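Local coordinates for NikO protein (PDB 4FQD), which acts as an enolpyruvyl transferase of the MurA subfamily that is essential in nikkomycin biosynthesis, at residues L212-D220 with A334-D342; E13-N22 with L420-H431. The protein carries 4 engineered substitutions. One frame throughout, in Å; residues are numbered along the deposited sequence.

Interaction 1 of 2, residues L212-D220 with A334-D342; sequences LQHPYLKPD and AMSRGVFSD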
loop_
_atom_site.group_PDB
_atom_site.type_symbol
_atom_site.label_atom_id
_atom_site.label_comp_id
_atom_site.label_asym_id
_atom_site.label_seq_id
_atom_site.Cartn_x
_atom_site.Cartn_y
_atom_site.Cartn_z
ATOM N N LEU A 212 -1.239 -24.628 -15.025
ATOM C CA LEU A 212 -0.852 -23.713 -13.958
ATOM C C LEU A 212 -1.845 -22.564 -13.832
ATOM O O LEU A 212 -2.300 -22.009 -14.832
ATOM C CB LEU A 212 0.558 -23.172 -14.201
ATOM C CG LEU A 212 1.631 -24.223 -14.482
ATOM C CD1 LEU A 212 3.010 -23.583 -14.564
ATOM C CD2 LEU A 212 1.603 -25.324 -13.432
ATOM N N GLN A 213 -2.174 -22.208 -12.596
ATOM C CA GLN A 213 -3.178 -21.183 -12.342
ATOM C C GLN A 213 -2.590 -19.967 -11.636
ATOM O O GLN A 213 -1.800 -20.107 -10.706
ATOM C CB GLN A 213 -4.313 -21.762 -11.504
ATOM C CG GLN A 213 -5.657 -21.208 -11.871
ATOM C CD GLN A 213 -6.092 -21.642 -13.254
ATOM O OE1 GLN A 213 -6.704 -20.872 -13.991
ATOM N NE2 GLN A 213 -5.791 -22.888 -13.608
ATOM N N HIS A 214 -3.000 -18.779 -12.079
ATOM C CA HIS A 214 -2.509 -17.512 -11.531
ATOM C C HIS A 214 -0.983 -17.428 -11.508
ATOM O O HIS A 214 -0.380 -17.360 -10.437
ATOM C CB HIS A 214 -3.059 -17.282 -10.121
ATOM C CG HIS A 214 -4.549 -17.383 -10.024
ATOM N ND1 HIS A 214 -5.187 -18.465 -9.462
ATOM C CD2 HIS A 214 -5.527 -16.532 -10.421
ATOM C CE1 HIS A 214 -6.494 -18.281 -9.514
ATOM N NE2 HIS A 214 -6.728 -17.117 -10.093
ATOM N N PRO A 215 -0.352 -17.422 -12.692
ATOM C CA PRO A 215 1.112 -17.458 -12.756
ATOM C C PRO A 215 1.760 -16.091 -12.550
ATOM O O PRO A 215 1.099 -15.058 -12.667
ATOM C CB PRO A 215 1.371 -17.942 -14.181
ATOM C CG PRO A 215 0.230 -17.383 -14.959
ATOM C CD PRO A 215 -0.961 -17.392 -14.034
ATOM N N TYR A 216 3.051 -16.105 -12.235
ATOM C CA TYR A 216 3.857 -14.893 -12.166
ATOM C C TYR A 216 3.938 -14.321 -13.577
ATOM O O TYR A 216 4.028 -15.076 -14.545
ATOM C CB TYR A 216 5.247 -15.242 -11.635
ATOM C CG TYR A 216 6.106 -14.060 -11.252
ATOM C CD1 TYR A 216 5.818 -13.300 -10.125
ATOM C CD2 TYR A 216 7.226 -13.723 -11.999
ATOM C CE1 TYR A 216 6.612 -12.226 -9.765
ATOM C CE2 TYR A 216 8.026 -12.657 -11.647
ATOM C CZ TYR A 216 7.715 -11.911 -10.532
ATOM O OH TYR A 216 8.513 -10.845 -10.184
ATOM N N LEU A 217 3.905 -12.996 -13.702
ATOM C CA LEU A 217 3.687 -12.373 -15.009
ATOM C C LEU A 217 4.822 -11.496 -15.541
ATOM O O LEU A 217 4.740 -10.993 -16.661
ATOM C CB LEU A 217 2.385 -11.570 -14.990
ATOM C CG LEU A 217 1.117 -12.385 -14.725
ATOM C CD1 LEU A 217 -0.079 -11.467 -14.536
ATOM C CD2 LEU A 217 0.872 -13.373 -15.859
ATOM N N LYS A 218 5.870 -11.306 -14.748
ATOM C CA LYS A 218 7.002 -10.487 -15.178
ATOM C C LYS A 218 7.806 -11.205 -16.265
ATOM O O LYS A 218 7.730 -12.430 -16.376
ATOM C CB LYS A 218 7.888 -10.145 -13.979
ATOM C CG LYS A 218 7.176 -9.346 -12.898
ATOM C CD LYS A 218 6.594 -8.060 -13.463
ATOM C CE LYS A 218 5.921 -7.228 -12.385
ATOM N NZ LYS A 218 6.891 -6.747 -11.363
ATOM N N PRO A 219 8.573 -10.447 -17.077
ATOM C CA PRO A 219 9.412 -11.033 -18.133
ATOM C C PRO A 219 10.325 -12.134 -17.605
ATOM O O PRO A 219 10.784 -12.980 -18.373
ATOM C CB PRO A 219 10.252 -9.846 -18.603
ATOM C CG PRO A 219 9.385 -8.676 -18.366
ATOM C CD PRO A 219 8.621 -8.973 -17.104
ATOM N N ASP A 220 10.583 -12.090 -16.303
ATOM C CA ASP A 220 11.289 -13.135 -15.579
ATOM C C ASP A 220 10.770 -14.512 -15.986
ATOM O O ASP A 220 11.544 -15.417 -16.303
ATOM C CB ASP A 220 11.062 -12.927 -14.082
ATOM C CG ASP A 220 12.238 -13.362 -13.247
ATOM O OD1 ASP A 220 13.035 -14.193 -13.726
ATOM O OD2 ASP A 220 12.364 -12.875 -12.105
ATOM N N ALA A 334 5.254 -2.686 -2.691
ATOM C CA ALA A 334 6.051 -3.540 -3.561
ATOM C C ALA A 334 5.496 -4.959 -3.515
ATOM O O ALA A 334 5.528 -5.613 -2.474
ATOM C CB ALA A 334 7.509 -3.522 -3.135
ATOM N N MET A 335 4.982 -5.428 -4.647
ATOM C CA MET A 335 4.339 -6.737 -4.704
ATOM C C MET A 335 4.693 -7.495 -5.981
ATOM O O MET A 335 5.264 -6.931 -6.914
ATOM C CB MET A 335 2.823 -6.586 -4.579
ATOM C CG MET A 335 2.215 -5.655 -5.610
ATOM S SD MET A 335 0.453 -5.376 -5.362
ATOM C CE MET A 335 0.070 -4.378 -6.799
ATOM N N SER A 336 4.344 -8.778 -6.009
ATOM C CA SER A 336 4.681 -9.654 -7.126
ATOM C C SER A 336 4.057 -9.190 -8.440
ATOM O O SER A 336 4.713 -9.189 -9.482
ATOM C CB SER A 336 4.255 -11.091 -6.821
ATOM O OG SER A 336 4.893 -11.575 -5.651
ATOM N N ARG A 337 2.788 -8.797 -8.387
ATOM C CA ARG A 337 2.107 -8.284 -9.570
ATOM C C ARG A 337 2.051 -6.761 -9.549
ATOM O O ARG A 337 1.082 -6.157 -10.007
ATOM C CB ARG A 337 0.702 -8.874 -9.687
ATOM C CG ARG A 337 0.689 -10.376 -9.898
ATOM C CD ARG A 337 -0.659 -10.846 -10.405
ATOM N NE ARG A 337 -0.630 -12.253 -10.790
ATOM C CZ ARG A 337 -1.593 -12.858 -11.474
ATOM N NH1 ARG A 337 -2.666 -12.177 -11.854
ATOM N NH2 ARG A 337 -1.483 -14.143 -11.783
ATOM N N GLY A 338 3.101 -6.149 -9.013
ATOM C CA GLY A 338 3.203 -4.704 -8.965
ATOM C C GLY A 338 4.647 -4.246 -9.010
ATOM O O GLY A 338 5.448 -4.766 -9.786
ATOM N N VAL A 339 4.976 -3.269 -8.172
ATOM C CA VAL A 339 6.329 -2.733 -8.106
ATOM C C VAL A 339 7.311 -3.780 -7.591
ATOM O O VAL A 339 7.046 -4.452 -6.593
ATOM C CB VAL A 339 6.392 -1.493 -7.195
ATOM C CG1 VAL A 339 7.809 -0.941 -7.138
ATOM C CG2 VAL A 339 5.423 -0.434 -7.686
ATOM N N PHE A 340 8.440 -3.917 -8.280
ATOM C CA PHE A 340 9.487 -4.844 -7.866
ATOM C C PHE A 340 10.021 -4.501 -6.481
ATOM O O PHE A 340 10.005 -3.344 -6.064
ATOM C CB PHE A 340 10.642 -4.841 -8.869
ATOM C CG PHE A 340 10.425 -5.743 -10.046
ATOM C CD1 PHE A 340 10.529 -7.117 -9.908
ATOM C CD2 PHE A 340 10.135 -5.218 -11.295
ATOM C CE1 PHE A 340 10.337 -7.952 -10.989
ATOM C CE2 PHE A 340 9.941 -6.049 -12.380
ATOM C CZ PHE A 340 10.044 -7.418 -12.228
ATOM N N SER A 341 10.499 -5.517 -5.775
ATOM C CA SER A 341 11.074 -5.322 -4.455
ATOM C C SER A 341 12.433 -4.637 -4.571
ATOM O O SER A 341 12.845 -3.894 -3.681
ATOM C CB SER A 341 11.214 -6.666 -3.742
ATOM O OG SER A 341 11.441 -6.485 -2.356
ATOM N N ASP A 342 13.118 -4.889 -5.681
ATOM C CA ASP A 342 14.437 -4.314 -5.924
ATOM C C ASP A 342 14.356 -2.852 -6.354
ATOM O O ASP A 342 15.347 -2.124 -6.289
ATOM C CB ASP A 342 15.186 -5.124 -6.984
ATOM C CG ASP A 342 15.593 -6.496 -6.489
ATOM O OD1 ASP A 342 15.932 -6.619 -5.294
ATOM O OD2 ASP A 342 15.576 -7.451 -7.293
HETATM O O HOH W 1 7.458 -8.251 -9.399
HETATM O O HOH W 2 3.791 -10.816 -11.757
#
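Lys218 doubles back at chi2 (-57°) and again at chi4 (65°), and these two bends carry its ammonium over the face of the Phe340 ring. NZ lies 3.4 Å from the ring centroid, a close cation-pi contact, while CG and CD of the same side chain run past CZ at the ring rim. The ammonium also gives a hydrogen bond to Gly338 O, with NZ and that oxygen 2.9 Å apart. Gly338 closes a type I turn begun at Met335, so the lysine is held at once by the last residue of the turn and by Phe340, two residues further on.

Tyr216 passes beside the same turn, its CE1 3.9 Å from Ser336 CB. Ser336 O accepts from two waters: one is bonded to the Tyr216 hydroxyl and lies doubtfully close to NZ, and the other takes the N-H of Leu217.

Arg337 points away from the lysine, toward His214 and Pro215, its chain extended from CG to NE. Leu217 CD1 sits over the centre of one guanidinium face, 3.6 Å above its plane. NH2 makes a weak bond to Pro215 O, bent to 127° at the hydrogen; its stronger partner is Glu241, and Tyr192 OH shares the same nitrogen. Tyr359 of the second subunit packs on this arginine too.

The contact thus joins one loop from each of the two inverse alpha/beta barrel domains, bridging the interdomain cleft, where enzymes of this family bind their substrates. Two cationic side chains meet carbonyl oxygens, an aromatic face and a methyl group, and the positive charge of Lys218 is probably eased by Gly338 O and the pi cloud together.

Interaction 2 of 2, residues E13-N22 with L420-H431; sequences EPLLEIHGGN and LAVPGRTTLRNH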
loop_
_atom_site.group_PDB
_atom_site.type_symbol
_atom_site.label_atom_id
_atom_site.label_comp_id
_atom_site.label_asym_id
_atom_site.label_seq_id
_atom_site.Cartn_x
_atom_site.Cartn_y
_atom_site.Cartn_z
ATOM N N GLU A 13 40.243 -4.136 4.617
ATOM C CA GLU A 13 39.167 -4.582 3.749
ATOM C C GLU A 13 38.825 -3.501 2.719
ATOM O O GLU A 13 38.787 -2.317 3.054
ATOM C CB GLU A 13 37.965 -4.932 4.626
ATOM C CG GLU A 13 36.921 -5.778 3.967
ATOM C CD GLU A 13 35.720 -4.964 3.584
ATOM O OE1 GLU A 13 34.930 -4.627 4.489
ATOM O OE2 GLU A 13 35.573 -4.646 2.389
ATOM N N PRO A 14 38.595 -3.904 1.455
ATOM C CA PRO A 14 38.400 -2.960 0.344
ATOM C C PRO A 14 37.245 -1.979 0.541
ATOM O O PRO A 14 36.146 -2.371 0.931
ATOM C CB PRO A 14 38.118 -3.878 -0.854
ATOM C CG PRO A 14 37.716 -5.187 -0.260
ATOM C CD PRO A 14 38.525 -5.300 0.991
ATOM N N LEU A 15 37.510 -0.707 0.261
ATOM C CA LEU A 15 36.512 0.344 0.405
ATOM C C LEU A 15 36.252 1.050 -0.918
ATOM O O LEU A 15 37.040 0.949 -1.858
ATOM C CB LEU A 15 36.979 1.385 1.425
ATOM C CG LEU A 15 37.042 1.024 2.907
ATOM C CD1 LEU A 15 37.643 2.178 3.691
ATOM C CD2 LEU A 15 35.660 0.698 3.430
ATOM N N LEU A 16 35.134 1.765 -0.980
ATOM C CA LEU A 16 34.887 2.714 -2.055
ATOM C C LEU A 16 34.980 4.119 -1.479
ATOM O O LEU A 16 34.264 4.458 -0.538
ATOM C CB LEU A 16 33.507 2.499 -2.677
ATOM C CG LEU A 16 33.324 1.282 -3.584
ATOM C CD1 LEU A 16 31.931 1.284 -4.190
ATOM C CD2 LEU A 16 34.386 1.258 -4.672
ATOM N N GLU A 17 35.877 4.930 -2.029
ATOM C CA GLU A 17 36.037 6.301 -1.567
ATOM C C GLU A 17 35.283 7.247 -2.494
ATOM O O GLU A 17 35.707 7.494 -3.623
ATOM C CB GLU A 17 37.518 6.675 -1.498
ATOM C CG GLU A 17 37.792 8.027 -0.860
ATOM C CD GLU A 17 39.273 8.293 -0.676
ATOM O OE1 GLU A 17 39.907 7.592 0.142
ATOM O OE2 GLU A 17 39.805 9.198 -1.352
ATOM N N ILE A 18 34.161 7.769 -2.009
ATOM C CA ILE A 18 33.277 8.584 -2.833
ATOM C C ILE A 18 33.407 10.079 -2.552
ATOM O O ILE A 18 33.304 10.520 -1.408
ATOM C CB ILE A 18 31.800 8.172 -2.649
ATOM C CG1 ILE A 18 31.618 6.681 -2.938
ATOM C CG2 ILE A 18 30.894 9.006 -3.542
ATOM C CD1 ILE A 18 31.290 5.857 -1.713
ATOM N N HIS A 19 33.638 10.852 -3.608
ATOM C CA HIS A 19 33.629 12.306 -3.518
ATOM C C HIS A 19 32.480 12.861 -4.350
ATOM O O HIS A 19 32.640 13.141 -5.538
ATOM C CB HIS A 19 34.956 12.892 -4.001
ATOM C CG HIS A 19 36.130 12.520 -3.150
ATOM N ND1 HIS A 19 36.933 11.434 -3.419
ATOM C CD2 HIS A 19 36.636 13.092 -2.031
ATOM C CE1 HIS A 19 37.884 11.354 -2.506
ATOM N NE2 HIS A 19 37.726 12.349 -1.651
ATOM N N GLY A 20 31.319 13.010 -3.722
ATOM C CA GLY A 20 30.134 13.473 -4.421
ATOM C C GLY A 20 30.093 14.978 -4.592
ATOM O O GLY A 20 30.988 15.690 -4.138
ATOM N N GLY A 21 29.044 15.462 -5.248
ATOM C CA GLY A 21 28.893 16.882 -5.503
ATOM C C GLY A 21 29.132 17.216 -6.962
ATOM O O GLY A 21 28.934 18.353 -7.392
ATOM N N ASN A 22 29.563 16.219 -7.726
ATOM C CA ASN A 22 29.812 16.400 -9.150
ATOM C C ASN A 22 28.627 15.954 -9.997
ATOM O O ASN A 22 28.006 14.927 -9.724
ATOM C CB ASN A 22 31.077 15.650 -9.572
ATOM C CG ASN A 22 32.304 16.104 -8.809
ATOM O OD1 ASN A 22 32.859 17.168 -9.080
ATOM N ND2 ASN A 22 32.738 15.295 -7.848
ATOM N N LEU A 420 26.981 10.108 -3.950
ATOM C CA LEU A 420 27.410 10.970 -5.047
ATOM C C LEU A 420 26.713 12.328 -5.012
ATOM O O LEU A 420 27.137 13.270 -5.682
ATOM C CB LEU A 420 27.171 10.285 -6.394
ATOM C CG LEU A 420 28.102 9.121 -6.736
ATOM C CD1 LEU A 420 27.627 8.401 -7.988
ATOM C CD2 LEU A 420 29.530 9.615 -6.910
ATOM N N ALA A 421 25.641 12.424 -4.233
ATOM C CA ALA A 421 24.914 13.679 -4.086
ATOM C C ALA A 421 25.527 14.536 -2.984
ATOM O O ALA A 421 25.400 15.760 -2.994
ATOM C CB ALA A 421 23.448 13.411 -3.797
ATOM N N VAL A 422 26.194 13.884 -2.036
ATOM C CA VAL A 422 26.797 14.573 -0.900
ATOM C C VAL A 422 28.097 15.276 -1.279
ATOM O O VAL A 422 29.053 14.631 -1.708
ATOM C CB VAL A 422 27.079 13.596 0.259
ATOM C CG1 VAL A 422 27.878 14.285 1.353
ATOM C CG2 VAL A 422 25.777 13.034 0.809
ATOM N N PRO A 423 28.138 16.605 -1.110
ATOM C CA PRO A 423 29.329 17.400 -1.433
ATOM C C PRO A 423 30.455 17.179 -0.425
ATOM O O PRO A 423 30.790 18.084 0.339
ATOM C CB PRO A 423 28.814 18.839 -1.348
ATOM C CG PRO A 423 27.699 18.772 -0.363
ATOM C CD PRO A 423 27.043 17.438 -0.583
ATOM N N GLY A 424 31.035 15.983 -0.432
ATOM C CA GLY A 424 32.103 15.648 0.490
ATOM C C GLY A 424 32.574 14.217 0.320
ATOM O O GLY A 424 32.261 13.569 -0.678
ATOM N N ARG A 425 33.321 13.720 1.300
ATOM C CA ARG A 425 33.864 12.368 1.224
ATOM C C ARG A 425 32.988 11.360 1.963
ATOM O O ARG A 425 32.537 11.611 3.081
ATOM C CB ARG A 425 35.292 12.326 1.773
ATOM C CG ARG A 425 36.102 11.129 1.292
ATOM C CD ARG A 425 37.482 11.094 1.932
ATOM N NE ARG A 425 37.464 10.436 3.235
ATOM C CZ ARG A 425 37.921 9.208 3.460
ATOM N NH1 ARG A 425 38.444 8.499 2.468
ATOM N NH2 ARG A 425 37.861 8.690 4.679
ATOM N N THR A 426 32.754 10.219 1.324
ATOM C CA THR A 426 31.988 9.135 1.928
ATOM C C THR A 426 32.622 7.798 1.566
ATOM O O THR A 426 33.038 7.588 0.426
ATOM C CB THR A 426 30.522 9.142 1.447
ATOM O OG1 THR A 426 29.936 10.425 1.701
ATOM C CG2 THR A 426 29.711 8.070 2.162
ATOM N N THR A 427 32.703 6.897 2.538
ATOM C CA THR A 427 33.225 5.562 2.285
ATOM C C THR A 427 32.103 4.532 2.293
ATOM O O THR A 427 31.170 4.620 3.091
ATOM C CB THR A 427 34.298 5.163 3.312
ATOM O OG1 THR A 427 33.759 5.275 4.634
ATOM C CG2 THR A 427 35.515 6.067 3.189
ATOM N N LEU A 428 32.198 3.560 1.391
ATOM C CA LEU A 428 31.211 2.494 1.297
ATOM C C LEU A 428 31.897 1.136 1.202
ATOM O O LEU A 428 32.747 0.922 0.337
ATOM C CB LEU A 428 30.308 2.708 0.080
ATOM C CG LEU A 428 29.271 1.618 -0.204
ATOM C CD1 LEU A 428 28.283 1.494 0.948
ATOM C CD2 LEU A 428 28.546 1.896 -1.511
ATOM N N ARG A 429 31.532 0.222 2.095
ATOM C CA ARG A 429 32.079 -1.130 2.054
ATOM C C ARG A 429 31.002 -2.177 1.795
ATOM O O ARG A 429 29.815 -1.851 1.727
ATOM C CB ARG A 429 32.856 -1.457 3.330
ATOM C CG ARG A 429 32.081 -1.294 4.621
ATOM C CD ARG A 429 32.984 -1.602 5.803
ATOM N NE ARG A 429 32.296 -1.480 7.083
ATOM C CZ ARG A 429 32.284 -0.376 7.824
ATOM N NH1 ARG A 429 32.923 0.710 7.412
ATOM N NH2 ARG A 429 31.633 -0.360 8.978
ATOM N N ASN A 430 31.433 -3.429 1.659
ATOM C CA ASN A 430 30.561 -4.521 1.232
ATOM C C ASN A 430 29.918 -4.226 -0.117
ATOM O O ASN A 430 28.767 -4.582 -0.362
ATOM C CB ASN A 430 29.495 -4.836 2.286
ATOM C CG ASN A 430 30.050 -5.608 3.464
ATOM O OD1 ASN A 430 29.299 -6.141 4.278
ATOM N ND2 ASN A 430 31.372 -5.669 3.562
ATOM N N HIS A 431 30.680 -3.571 -0.987
ATOM C CA HIS A 431 30.210 -3.218 -2.319
ATOM C C HIS A 431 30.436 -4.362 -3.300
ATOM O O HIS A 431 30.238 -4.208 -4.506
ATOM C CB HIS A 431 30.912 -1.953 -2.813
ATOM C CG HIS A 431 32.408 -2.039 -2.773
ATOM N ND1 HIS A 431 33.130 -1.876 -1.612
ATOM C CD2 HIS A 431 33.312 -2.265 -3.755
ATOM C CE1 HIS A 431 34.419 -2.001 -1.880
ATOM N NE2 HIS A 431 34.557 -2.236 -3.169
HETATM O O HOH W 3 28.775 13.239 -7.857
#
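Leu16 and Ile18 bind Leu428 and Thr426 through four backbone hydrogen bonds, making an antiparallel strand pair at the middle of a four-stranded mixed sheet of one of the two inverse-barrel domains. Ile18 N to Thr426 O is the shortest of the four at 2.7 Å. Between these bonds, the non-hydrogen-bonded pairs Glu17-Thr427 and His19-Arg425 bring CA-H groups to carbonyls, Thr427 CA lying 3.2 Å from Leu16 O.

On one face Ile18 branches between two partners: CG2 meets Leu420 CD2 at 3.7 Å, and CD1 leans on Leu428 CB. Leu416 and Ala419 of helix 409-419 back this apolar side. Past the strand end, His431 presents a ring face to Leu16, whose CG stands 3.5 Å above its centre in a CH-pi contact.

The other face is mostly polar. Arg425 bends at chi3 (85°), bringing NH1 to Glu17 OE1 in a 2.9 Å salt bridge; the two planes stand 78° apart, and the carboxylate approaches at the guanidinium edge.

Strand 402-405 runs beside 425-429 and strand 451-456 beside 14-19, so both strands of the pair are interior. Beyond its far end Gly21 N bonds to Leu420 O; a water lying 2.7 Å from Leu420 O donates to it and also to Asn22 O.

In the fold
Both contacts close long loops in the chain, and interaction 1 is nested inside the loop closed by interaction 2. They lie on opposite sides of the chain's centre, with their own centres 34 Å apart. Both are partly buried. Interaction 1, about 12 Å from that centre against 25 Å, lies between the domains and joins loops that follow strands of two different domains; side chains, waters and carbonyls do the work. Interaction 2, at the outer edge of one domain, brings strands near the two chain ends into one sheet, burying about twice the surface, and leans on regular backbone bonding. Its apolar face rests on a helix, with charges on the other; the loop contact instead mixes cations with ring and carbonyl.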